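Long-range contact in nicotinate-nucleotide--dimethylbenzimidazole phosphoribosyltransferase (Thermus thermophilus HB8, PDB 1WX1), which probably transfers the phosphoribosyl group of nicotinate mononucleotide to 5,6-dimethylbenzimidazole, giving alpha-ribazole 5'-phosphate for cobalamin biosynthesis: residues Leu228-Gly240 / Leu249-Ala261. Residues are numbered along the deposited sequence; the frame is centred on the assembly and turned at random.
Sequences LELVAIAGIYLEG and LDGFPVTAGALLA
Ala234 and Gly257 meet where the two helices come nearest, with the methyl CB of Ala234 set against Gly257 O at 3.4 Å. Backbone takes part on both sides: Leu230 O lies 3.4 Å from Gly257 CA, and a side chain at Gly257 would run into that carbonyl and into Ile233 CG2. These small residues let the axes close to 7.4 Å at a crossing angle of -60°. Further along, Ala261 CB sits over Ala234 O, and Leu238 CG packs against the same methyl. Leu260 has CG anti to its backbone N (chi1 176°), which brings CD2 to the Ala234 methyl and the flank of Val231.

Toward the start of helix 252-261, Ile233 divides its branches: CG2 rests on Val254 O, while CD1 meets Val254 CG2 at 4.0 Å. Val254 CG1 lies in the plane of the Tyr237 ring, at its edge, 3.2 Å from Tyr237 OH, and Ala258 CB touches CD1 and CE1 obliquely. The helices precede and follow strand 247-249 of the parallel sheet, a helix-strand-helix unit of an alpha/beta fold; Leu249 ends that strand and brings CD2 to within 4.0 Å of Tyr237 CZ. The buried hydroxyl is held by a hydrogen bond with Val248 O, and a phenylalanine here would probably leave that carbonyl without this partner.

Beyond the tyrosine, Asp250 accepts hydrogen bonds from Gly305 N and Ala308 N, its side chain about 6 Å from that of Glu304, the predicted proton acceptor. One turn into the helix, Thr255 OG1 bonds to Gly251 O at 2.7 Å from above the carbonyl plane, and the same hydroxyl is hydrogen-bonded with His283 NE2.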
loop_
_atom_site.group_PDB
_atom_site.type_symbol
_atom_site.label_atom_id
_atom_site.label_comp_id
_atom_site.label_asym_id
_atom_site.label_seq_id
_atom_site.Cartn_x
_atom_site.Cartn_y
_atom_site.Cartn_z
ATOM N N LEU A 228 9.518 25.003 13.904
ATOM C CA LEU A 228 10.572 25.200 12.916
ATOM C C LEU A 228 10.602 24.142 11.818
ATOM O O LEU A 228 10.766 24.474 10.645
ATOM C CB LEU A 228 11.932 25.251 13.616
ATOM C CG LEU A 228 12.120 26.492 14.495
ATOM C CD1 LEU A 228 13.129 26.199 15.591
ATOM C CD2 LEU A 228 12.572 27.675 13.628
ATOM N N GLU A 229 10.455 22.873 12.194
ATOM C CA GLU A 229 10.493 21.798 11.213
ATOM C C GLU A 229 9.236 21.821 10.342
ATOM O O GLU A 229 9.257 21.353 9.208
ATOM C CB GLU A 229 10.657 20.427 11.902
ATOM C CG GLU A 229 9.381 19.805 12.444
ATOM C CD GLU A 229 9.034 20.273 13.840
ATOM O OE1 GLU A 229 9.250 21.467 14.140
ATOM O OE2 GLU A 229 8.531 19.443 14.631
ATOM N N LEU A 230 8.143 22.374 10.862
ATOM C CA LEU A 230 6.911 22.447 10.076
ATOM C C LEU A 230 7.105 23.466 8.951
ATOM O O LEU A 230 6.648 23.266 7.824
ATOM C CB LEU A 230 5.719 22.853 10.962
ATOM C CG LEU A 230 5.425 21.962 12.179
ATOM C CD1 LEU A 230 4.114 22.404 12.831
ATOM C CD2 LEU A 230 5.326 20.498 11.758
ATOM N N VAL A 231 7.788 24.562 9.265
ATOM C CA VAL A 231 8.066 25.598 8.280
ATOM C C VAL A 231 9.096 25.053 7.280
ATOM O O VAL A 231 9.010 25.319 6.083
ATOM C CB VAL A 231 8.617 26.866 8.960
ATOM C CG1 VAL A 231 9.007 27.904 7.913
ATOM C CG2 VAL A 231 7.566 27.431 9.907
ATOM N N ALA A 232 10.068 24.292 7.780
ATOM C CA ALA A 232 11.081 23.702 6.910
ATOM C C ALA A 232 10.399 22.731 5.948
ATOM O O ALA A 232 10.778 22.624 4.780
ATOM C CB ALA A 232 12.130 22.964 7.741
ATOM N N ILE A 233 9.386 22.026 6.445
ATOM C CA ILE A 233 8.658 21.077 5.617
ATOM C C ILE A 233 7.959 21.806 4.473
ATOM O O ILE A 233 7.903 21.304 3.349
ATOM C CB ILE A 233 7.681 20.251 6.479
ATOM C CG1 ILE A 233 8.497 19.204 7.260
ATOM C CG2 ILE A 233 6.615 19.577 5.608
ATOM C CD1 ILE A 233 7.753 18.533 8.395
ATOM N N ALA A 234 7.447 23.000 4.748
ATOM C CA ALA A 234 6.807 23.793 3.701
ATOM C C ALA A 234 7.868 24.105 2.633
ATOM O O ALA A 234 7.582 24.090 1.432
ATOM C CB ALA A 234 6.259 25.083 4.283
ATOM N N GLY A 235 9.093 24.378 3.081
ATOM C CA GLY A 235 10.175 24.675 2.158
ATOM C C GLY A 235 10.534 23.478 1.299
ATOM O O GLY A 235 10.830 23.616 0.107
ATOM N N ILE A 236 10.511 22.296 1.903
ATOM C CA ILE A 236 10.821 21.070 1.180
ATOM C C ILE A 236 9.826 20.893 0.033
ATOM O O ILE A 236 10.223 20.614 -1.102
ATOM C CB ILE A 236 10.755 19.846 2.127
ATOM C CG1 ILE A 236 11.920 19.916 3.121
ATOM C CG2 ILE A 236 10.780 18.533 1.322
ATOM C CD1 ILE A 236 11.775 18.973 4.312
ATOM N N TYR A 237 8.539 21.075 0.323
ATOM C CA TYR A 237 7.514 20.915 -0.706
ATOM C C TYR A 237 7.535 22.024 -1.761
ATOM O O TYR A 237 7.302 21.760 -2.940
ATOM C CB TYR A 237 6.124 20.803 -0.061
ATOM C CG TYR A 237 5.870 19.453 0.595
ATOM C CD1 TYR A 237 5.490 19.366 1.935
ATOM C CD2 TYR A 237 6.016 18.266 -0.124
ATOM C CE1 TYR A 237 5.268 18.133 2.543
ATOM C CE2 TYR A 237 5.793 17.023 0.479
ATOM C CZ TYR A 237 5.421 16.968 1.814
ATOM O OH TYR A 237 5.235 15.750 2.426
ATOM N N LEU A 238 7.820 23.255 -1.350
ATOM C CA LEU A 238 7.883 24.364 -2.300
ATOM C C LEU A 238 8.988 24.114 -3.324
ATOM O O LEU A 238 8.825 24.389 -4.517
ATOM C CB LEU A 238 8.148 25.684 -1.567
ATOM C CG LEU A 238 6.990 26.265 -0.750
ATOM C CD1 LEU A 238 7.464 27.492 0.017
ATOM C CD2 LEU A 238 5.832 26.617 -1.687
ATOM N N GLU A 239 10.112 23.584 -2.852
ATOM C CA GLU A 239 11.251 23.297 -3.718
ATOM C C GLU A 239 10.931 22.128 -4.650
ATOM O O GLU A 239 11.269 22.158 -5.841
ATOM C CB GLU A 239 12.483 22.960 -2.868
ATOM C CG GLU A 239 13.782 22.789 -3.663
ATOM C CD GLU A 239 14.275 24.088 -4.288
ATOM O OE1 GLU A 239 13.935 25.172 -3.770
ATOM O OE2 GLU A 239 15.023 24.025 -5.288
ATOM N N GLY A 240 10.292 21.096 -4.102
ATOM C CA GLY A 240 9.925 19.945 -4.913
ATOM C C GLY A 240 8.908 20.365 -5.963
ATOM O O GLY A 240 8.961 19.924 -7.112
ATOM N N LEU A 249 2.722 13.187 0.754
ATOM C CA LEU A 249 2.420 13.617 2.117
ATOM C C LEU A 249 2.537 12.469 3.099
ATOM O O LEU A 249 2.239 11.319 2.764
ATOM C CB LEU A 249 0.986 14.158 2.207
ATOM C CG LEU A 249 0.627 15.412 1.416
ATOM C CD1 LEU A 249 -0.864 15.700 1.590
ATOM C CD2 LEU A 249 1.469 16.587 1.903
ATOM N N ASP A 250 2.980 12.789 4.311
ATOM C CA ASP A 250 3.076 11.799 5.367
ATOM C C ASP A 250 1.908 12.051 6.325
ATOM O O ASP A 250 0.759 12.170 5.888
ATOM C CB ASP A 250 4.414 11.903 6.113
ATOM C CG ASP A 250 4.595 10.784 7.129
ATOM O OD1 ASP A 250 4.231 9.639 6.797
ATOM O OD2 ASP A 250 5.101 11.041 8.247
ATOM N N GLY A 251 2.206 12.168 7.615
ATOM C CA GLY A 251 1.160 12.365 8.606
ATOM C C GLY A 251 0.700 13.776 8.911
ATOM O O GLY A 251 0.871 14.688 8.109
ATOM N N PHE A 252 0.131 13.944 10.104
ATOM C CA PHE A 252 -0.424 15.213 10.570
ATOM C C PHE A 252 0.546 16.407 10.564
ATOM O O PHE A 252 0.248 17.445 9.967
ATOM C CB PHE A 252 -1.038 14.996 11.969
ATOM C CG PHE A 252 -1.822 16.171 12.498
ATOM C CD1 PHE A 252 -1.515 16.721 13.744
ATOM C CD2 PHE A 252 -2.877 16.711 11.774
ATOM C CE1 PHE A 252 -2.254 17.788 14.261
ATOM C CE2 PHE A 252 -3.624 17.779 12.282
ATOM C CZ PHE A 252 -3.310 18.320 13.528
ATOM N N PRO A 253 1.714 16.281 11.222
ATOM C CA PRO A 253 2.659 17.404 11.234
ATOM C C PRO A 253 3.198 17.715 9.835
ATOM O O PRO A 253 3.297 18.878 9.442
ATOM C CB PRO A 253 3.755 16.923 12.193
ATOM C CG PRO A 253 3.004 16.000 13.127
ATOM C CD PRO A 253 2.147 15.225 12.154
ATOM N N VAL A 254 3.542 16.678 9.078
ATOM C CA VAL A 254 4.052 16.892 7.723
ATOM C C VAL A 254 2.999 17.567 6.848
ATOM O O VAL A 254 3.300 18.478 6.081
ATOM C CB VAL A 254 4.493 15.556 7.066
ATOM C CG1 VAL A 254 4.682 15.742 5.555
ATOM C CG2 VAL A 254 5.808 15.088 7.701
ATOM N N THR A 255 1.757 17.119 6.970
ATOM C CA THR A 255 0.681 17.687 6.179
ATOM C C THR A 255 0.391 19.119 6.608
ATOM O O THR A 255 -0.060 19.924 5.806
ATOM C CB THR A 255 -0.579 16.801 6.273
ATOM O OG1 THR A 255 -0.239 15.482 5.827
ATOM C CG2 THR A 255 -1.697 17.337 5.374
ATOM N N ALA A 256 0.659 19.447 7.871
ATOM C CA ALA A 256 0.458 20.820 8.332
ATOM C C ALA A 256 1.480 21.682 7.582
ATOM O O ALA A 256 1.190 22.811 7.183
ATOM C CB ALA A 256 0.683 20.919 9.844
ATOM N N GLY A 257 2.683 21.141 7.400
ATOM C CA GLY A 257 3.713 21.867 6.676
ATOM C C GLY A 257 3.289 22.063 5.225
ATOM O O GLY A 257 3.510 23.118 4.634
ATOM N N ALA A 258 2.676 21.038 4.642
ATOM C CA ALA A 258 2.219 21.130 3.256
ATOM C C ALA A 258 1.123 22.189 3.103
ATOM O O ALA A 258 1.058 22.878 2.084
ATOM C CB ALA A 258 1.707 19.777 2.785
ATOM N N LEU A 259 0.257 22.309 4.108
ATOM C CA LEU A 259 -0.818 23.304 4.068
ATOM C C LEU A 259 -0.217 24.700 4.011
ATOM O O LEU A 259 -0.716 25.585 3.296
ATOM C CB LEU A 259 -1.717 23.178 5.305
ATOM C CG LEU A 259 -2.672 21.982 5.341
ATOM C CD1 LEU A 259 -3.418 21.969 6.669
ATOM C CD2 LEU A 259 -3.658 22.072 4.180
ATOM N N LEU A 260 0.859 24.902 4.769
ATOM C CA LEU A 260 1.533 26.192 4.783
ATOM C C LEU A 260 2.100 26.489 3.396
ATOM O O LEU A 260 1.969 27.605 2.885
ATOM C CB LEU A 260 2.662 26.195 5.824
ATOM C CG LEU A 260 3.515 27.467 5.884
ATOM C CD1 LEU A 260 2.628 28.692 6.066
ATOM C CD2 LEU A 260 4.516 27.349 7.026
ATOM N N ALA A 261 2.724 25.484 2.787
ATOM C CA ALA A 261 3.301 25.634 1.454
ATOM C C ALA A 261 2.191 25.964 0.451
ATOM O O ALA A 261 2.354 26.829 -0.414
ATOM C CB ALA A 261 4.015 24.341 1.044
#